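Local coordinates for protein putative aminotransferase (PDB 4ZWV) that probably acts as a pyridoxal phosphate-dependent sugar aminotransferase in making the aminopentose of the indolocarbazole AT2433, at residues A[259-270]-A[351-362]. Numbering follows the deposited sequence. Where two conformers were deposited one is given.
Sequences QLRLHRENAAFY and PVGWWLTEQDRE
F269, which touches R361, has CG anti to its N (chi1 179°), and this puts the ring beside the R361 guanidinium. R361 sets CG between its N and carbonyl carbon (chi1 65°), then runs extended to NE and lays its guanidinium flat on the F269 ring, planes 9° apart. The cation-pi contact is off-centre, and R361 CD adds a CH-pi contact to the same face. R361 NH1 also gives two hydrogen bonds. R361 NH1 reaches N266 OD1 at 2.8 Å, in the carbonyl plane of the amide. R361 NH1 also forms a longer salt bridge to E265 OE2, on its anti lone pair, at 3.2 Å. E265 is shared with R261, whose NH1 binds E265 OE1. A leucine in place of R361 would probably leave E265 OE2 and N266 OD1 without their R361 donor and strip the F269 face of its flat cation.

The N266 amide bridges the segments. N266 ND2 donates to V352 O at 3.0 Å, from above the carbonyl plane, and also to a water. V352 CG2 packs against A267 and the Y270 ring. Y270 OH donates to P351 O at 2.8 Å, at the ring edge. Further along, G353 CA sits 3.5 Å from the centroid of the H263 ring, a CH-pi contact over its face. H263 ND1 bonds to F293 O. Q259 CG lies over the five-membered ring of W354, while Q259 OE1 bonds to T255.

In this DegT/DnrJ/EryC1-family protein the H263 side chain lies about 9 Å from that of H164, which binds pyridoxal 5'-phosphate. The contact joins the long helix 243-273 to the loop that leaves strand 347-350 and enters helix 358-369, where T357 and D360 form a capping box. Y296 of strand 296-300 touches V352, A267 and Y270.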
loop_
_atom_site.group_PDB
_atom_site.type_symbol
_atom_site.label_atom_id
_atom_site.label_comp_id
_atom_site.label_asym_id
_atom_site.label_seq_id
_atom_site.Cartn_x
_atom_site.Cartn_y
_atom_site.Cartn_z
ATOM N N GLN A 259 21.553 4.188 -17.792
ATOM C CA GLN A 259 21.053 5.413 -17.202
ATOM C C GLN A 259 21.878 5.789 -15.963
ATOM O O GLN A 259 22.207 6.956 -15.763
ATOM C CB GLN A 259 19.564 5.272 -16.889
ATOM C CG GLN A 259 18.705 5.397 -18.160
ATOM C CD GLN A 259 17.528 4.431 -18.218
ATOM O OE1 GLN A 259 17.132 3.994 -19.304
ATOM N NE2 GLN A 259 16.962 4.101 -17.061
ATOM N N LEU A 260 22.216 4.795 -15.150
ATOM C CA LEU A 260 23.058 5.014 -13.978
ATOM C C LEU A 260 24.428 5.560 -14.374
ATOM O O LEU A 260 24.977 6.444 -13.713
ATOM C CB LEU A 260 23.209 3.714 -13.190
ATOM C CG LEU A 260 23.803 3.801 -11.788
ATOM C CD1 LEU A 260 23.096 4.862 -10.941
ATOM C CD2 LEU A 260 23.715 2.434 -11.124
ATOM N N ARG A 261 24.981 5.017 -15.451
ATOM C CA ARG A 261 26.267 5.476 -15.958
ATOM C C ARG A 261 26.185 6.965 -16.314
ATOM O O ARG A 261 27.092 7.724 -16.015
ATOM C CB ARG A 261 26.693 4.643 -17.165
ATOM C CG ARG A 261 28.098 4.953 -17.661
ATOM C CD ARG A 261 28.358 4.300 -19.006
ATOM N NE ARG A 261 27.581 4.955 -20.055
ATOM C CZ ARG A 261 27.917 6.112 -20.616
ATOM N NH1 ARG A 261 29.024 6.737 -20.238
ATOM N NH2 ARG A 261 27.151 6.645 -21.556
ATOM N N LEU A 262 25.067 7.387 -16.903
ATOM C CA LEU A 262 24.898 8.790 -17.272
ATOM C C LEU A 262 24.732 9.692 -16.042
ATOM O O LEU A 262 25.314 10.780 -15.998
ATOM C CB LEU A 262 23.707 8.958 -18.218
ATOM C CG LEU A 262 23.887 8.323 -19.597
ATOM C CD1 LEU A 262 22.595 8.378 -20.388
ATOM C CD2 LEU A 262 25.005 9.017 -20.368
ATOM N N HIS A 263 23.948 9.252 -15.052
ATOM C CA HIS A 263 23.868 9.989 -13.783
ATOM C C HIS A 263 25.270 10.259 -13.245
ATOM O O HIS A 263 25.610 11.381 -12.865
ATOM C CB HIS A 263 23.081 9.215 -12.713
ATOM C CG HIS A 263 21.588 9.344 -12.812
ATOM N ND1 HIS A 263 20.843 10.040 -11.882
ATOM C CD2 HIS A 263 20.699 8.836 -13.701
ATOM C CE1 HIS A 263 19.562 9.964 -12.199
ATOM N NE2 HIS A 263 19.447 9.237 -13.298
ATOM N N ARG A 264 26.082 9.209 -13.218
ATOM C CA ARG A 264 27.423 9.307 -12.655
ATOM C C ARG A 264 28.351 10.163 -13.509
ATOM O O ARG A 264 29.136 10.945 -12.980
ATOM C CB ARG A 264 27.995 7.902 -12.454
ATOM C CG ARG A 264 27.313 7.182 -11.295
ATOM C CD ARG A 264 27.545 5.680 -11.293
ATOM N NE ARG A 264 26.939 5.088 -10.102
ATOM C CZ ARG A 264 26.673 3.794 -9.949
ATOM N NH1 ARG A 264 26.950 2.933 -10.916
ATOM N NH2 ARG A 264 26.113 3.364 -8.821
ATOM N N GLU A 265 28.239 10.038 -14.828
ATOM C CA GLU A 265 29.033 10.857 -15.740
ATOM C C GLU A 265 28.695 12.343 -15.595
ATOM O O GLU A 265 29.585 13.192 -15.576
ATOM C CB GLU A 265 28.814 10.392 -17.180
ATOM C CG GLU A 265 29.494 11.250 -18.233
ATOM C CD GLU A 265 29.092 10.869 -19.652
ATOM O OE1 GLU A 265 29.213 9.678 -20.011
ATOM O OE2 GLU A 265 28.648 11.761 -20.405
ATOM N N ASN A 266 27.407 12.653 -15.463
ATOM C CA ASN A 266 26.986 14.042 -15.297
ATOM C C ASN A 266 27.469 14.628 -13.969
ATOM O O ASN A 266 27.886 15.787 -13.909
ATOM C CB ASN A 266 25.464 14.150 -15.401
ATOM C CG ASN A 266 24.962 13.862 -16.797
ATOM O OD1 ASN A 266 25.699 14.011 -17.779
ATOM N ND2 ASN A 266 23.711 13.441 -16.900
ATOM N N ALA A 267 27.401 13.824 -12.911
ATOM C CA ALA A 267 27.909 14.228 -11.600
ATOM C C ALA A 267 29.407 14.519 -11.662
ATOM O O ALA A 267 29.890 15.501 -11.089
ATOM C CB ALA A 267 27.623 13.149 -10.566
ATOM N N ALA A 268 30.141 13.663 -12.364
ATOM C CA ALA A 268 31.580 13.867 -12.518
ATOM C C ALA A 268 31.848 15.164 -13.271
ATOM O O ALA A 268 32.794 15.895 -12.957
ATOM C CB ALA A 268 32.216 12.689 -13.240
ATOM N N PHE A 269 31.011 15.447 -14.267
ATOM C CA PHE A 269 31.122 16.679 -15.039
ATOM C C PHE A 269 30.936 17.899 -14.133
ATOM O O PHE A 269 31.733 18.841 -14.177
ATOM C CB PHE A 269 30.101 16.680 -16.181
ATOM C CG PHE A 269 30.121 17.922 -17.024
ATOM C CD1 PHE A 269 31.047 18.071 -18.041
ATOM C CD2 PHE A 269 29.193 18.932 -16.813
ATOM C CE1 PHE A 269 31.057 19.214 -18.823
ATOM C CE2 PHE A 269 29.203 20.073 -17.592
ATOM C CZ PHE A 269 30.131 20.213 -18.594
ATOM N N TYR A 270 29.888 17.883 -13.320
ATOM C CA TYR A 270 29.671 18.967 -12.363
ATOM C C TYR A 270 30.833 19.096 -11.374
ATOM O O TYR A 270 31.263 20.208 -11.071
ATOM C CB TYR A 270 28.372 18.766 -11.584
ATOM C CG TYR A 270 27.092 18.977 -12.364
ATOM C CD1 TYR A 270 27.035 19.808 -13.476
ATOM C CD2 TYR A 270 25.927 18.336 -11.963
ATOM C CE1 TYR A 270 25.843 19.997 -14.170
ATOM C CE2 TYR A 270 24.741 18.511 -12.643
ATOM C CZ TYR A 270 24.700 19.339 -13.741
ATOM O OH TYR A 270 23.506 19.504 -14.407
ATOM N N PRO A 351 19.554 19.132 -11.426
ATOM C CA PRO A 351 19.315 17.995 -12.325
ATOM C C PRO A 351 20.617 17.326 -12.732
ATOM O O PRO A 351 21.563 18.021 -13.102
ATOM C CB PRO A 351 18.641 18.640 -13.544
ATOM C CG PRO A 351 18.084 19.936 -13.044
ATOM C CD PRO A 351 19.060 20.399 -11.994
ATOM N N VAL A 352 20.660 16.000 -12.692
ATOM C CA VAL A 352 21.898 15.306 -13.021
ATOM C C VAL A 352 21.629 14.002 -13.787
ATOM O O VAL A 352 22.546 13.288 -14.170
ATOM C CB VAL A 352 22.711 15.029 -11.726
ATOM C CG1 VAL A 352 22.106 13.870 -10.948
ATOM C CG2 VAL A 352 24.184 14.767 -12.037
ATOM N N GLY A 353 20.359 13.701 -14.031
ATOM C CA GLY A 353 19.997 12.407 -14.591
ATOM C C GLY A 353 20.256 12.148 -16.069
ATOM O O GLY A 353 20.793 12.998 -16.793
ATOM N N TRP A 354 19.854 10.954 -16.515
ATOM C CA TRP A 354 20.132 10.460 -17.871
ATOM C C TRP A 354 19.522 11.308 -18.986
ATOM O O TRP A 354 19.948 11.220 -20.135
ATOM C CB TRP A 354 19.621 9.020 -18.015
ATOM C CG TRP A 354 18.169 8.904 -17.651
ATOM C CD1 TRP A 354 17.661 8.569 -16.433
ATOM C CD2 TRP A 354 17.038 9.160 -18.502
ATOM N NE1 TRP A 354 16.280 8.588 -16.471
ATOM C CE2 TRP A 354 15.878 8.953 -17.729
ATOM C CE3 TRP A 354 16.896 9.545 -19.843
ATOM C CZ2 TRP A 354 14.598 9.110 -18.248
ATOM C CZ3 TRP A 354 15.619 9.704 -20.353
ATOM C CH2 TRP A 354 14.492 9.485 -19.557
ATOM N N TRP A 355 18.521 12.112 -18.648
ATOM C CA TRP A 355 17.793 12.913 -19.633
ATOM C C TRP A 355 18.540 14.188 -20.003
ATOM O O TRP A 355 18.135 14.916 -20.906
ATOM C CB TRP A 355 16.400 13.265 -19.102
ATOM C CG TRP A 355 16.447 13.993 -17.796
ATOM C CD1 TRP A 355 16.498 15.345 -17.615
ATOM C CD2 TRP A 355 16.468 13.409 -16.487
ATOM N NE1 TRP A 355 16.542 15.641 -16.267
ATOM C CE2 TRP A 355 16.526 14.470 -15.557
ATOM C CE3 TRP A 355 16.437 12.093 -16.008
ATOM C CZ2 TRP A 355 16.546 14.258 -14.179
ATOM C CZ3 TRP A 355 16.456 11.885 -14.639
ATOM C CH2 TRP A 355 16.518 12.961 -13.740
ATOM N N LEU A 356 19.622 14.460 -19.287
ATOM C CA LEU A 356 20.462 15.609 -19.583
ATOM C C LEU A 356 21.326 15.417 -20.831
ATOM O O LEU A 356 22.219 14.568 -20.846
ATOM C CB LEU A 356 21.367 15.900 -18.392
ATOM C CG LEU A 356 20.825 16.618 -17.170
ATOM C CD1 LEU A 356 21.967 16.850 -16.199
ATOM C CD2 LEU A 356 20.240 17.929 -17.594
ATOM N N THR A 357 21.082 16.210 -21.869
ATOM C CA THR A 357 21.973 16.209 -23.025
ATOM C C THR A 357 23.267 16.911 -22.654
ATOM O O THR A 357 23.339 17.577 -21.627
ATOM C CB THR A 357 21.362 16.919 -24.233
ATOM O OG1 THR A 357 21.175 18.308 -23.924
ATOM C CG2 THR A 357 20.038 16.281 -24.615
ATOM N N GLU A 358 24.289 16.784 -23.484
ATOM C CA GLU A 358 25.523 17.521 -23.232
ATOM C C GLU A 358 25.246 19.021 -23.202
ATOM O O GLU A 358 25.780 19.745 -22.362
ATOM C CB GLU A 358 26.576 17.178 -24.284
ATOM C CG GLU A 358 27.203 15.807 -24.071
ATOM C CD GLU A 358 28.394 15.554 -24.975
ATOM O OE1 GLU A 358 28.752 16.460 -25.756
ATOM O OE2 GLU A 358 28.970 14.448 -24.900
ATOM N N GLN A 359 24.367 19.474 -24.089
ATOM C CA GLN A 359 23.991 20.881 -24.144
ATOM C C GLN A 359 23.270 21.327 -22.868
ATOM O O GLN A 359 23.507 22.436 -22.377
ATOM C CB GLN A 359 23.121 21.148 -25.376
ATOM C CG GLN A 359 22.777 22.610 -25.600
ATOM C CD GLN A 359 22.118 22.856 -26.949
ATOM O OE1 GLN A 359 22.009 21.948 -27.774
ATOM N NE2 GLN A 359 21.687 24.092 -27.183
ATOM N N ASP A 360 22.401 20.465 -22.336
ATOM C CA ASP A 360 21.692 20.753 -21.087
ATOM C C ASP A 360 22.659 20.978 -19.919
ATOM O O ASP A 360 22.543 21.969 -19.196
ATOM C CB ASP A 360 20.736 19.614 -20.721
ATOM C CG ASP A 360 19.521 19.530 -21.626
ATOM O OD1 ASP A 360 19.143 20.544 -22.258
ATOM O OD2 ASP A 360 18.938 18.425 -21.696
ATOM N N ARG A 361 23.605 20.063 -19.718
ATOM C CA ARG A 361 24.483 20.178 -18.545
ATOM C C ARG A 361 25.471 21.323 -18.697
ATOM O O ARG A 361 25.871 21.931 -17.703
ATOM C CB ARG A 361 25.227 18.868 -18.255
ATOM C CG ARG A 361 26.209 18.426 -19.310
ATOM C CD ARG A 361 26.845 17.108 -18.902
ATOM N NE ARG A 361 27.998 16.797 -19.742
ATOM C CZ ARG A 361 28.615 15.623 -19.763
ATOM N NH1 ARG A 361 28.192 14.630 -18.990
ATOM N NH2 ARG A 361 29.658 15.441 -20.566
ATOM N N GLU A 362 25.853 21.625 -19.937
ATOM C CA GLU A 362 26.707 22.775 -20.209
ATOM C C GLU A 362 25.944 24.056 -19.892
ATOM O O GLU A 362 26.514 25.022 -19.384
ATOM C CB GLU A 362 27.169 22.764 -21.665
ATOM C CG GLU A 362 28.244 21.733 -21.949
ATOM C CD GLU A 362 28.464 21.501 -23.431
ATOM O OE1 GLU A 362 27.957 22.303 -24.246
ATOM O OE2 GLU A 362 29.146 20.515 -23.781
HETATM O O HOH W 1 22.702 12.421 -19.692
HETATM O O HOH W 2 25.031 14.628 -20.537
#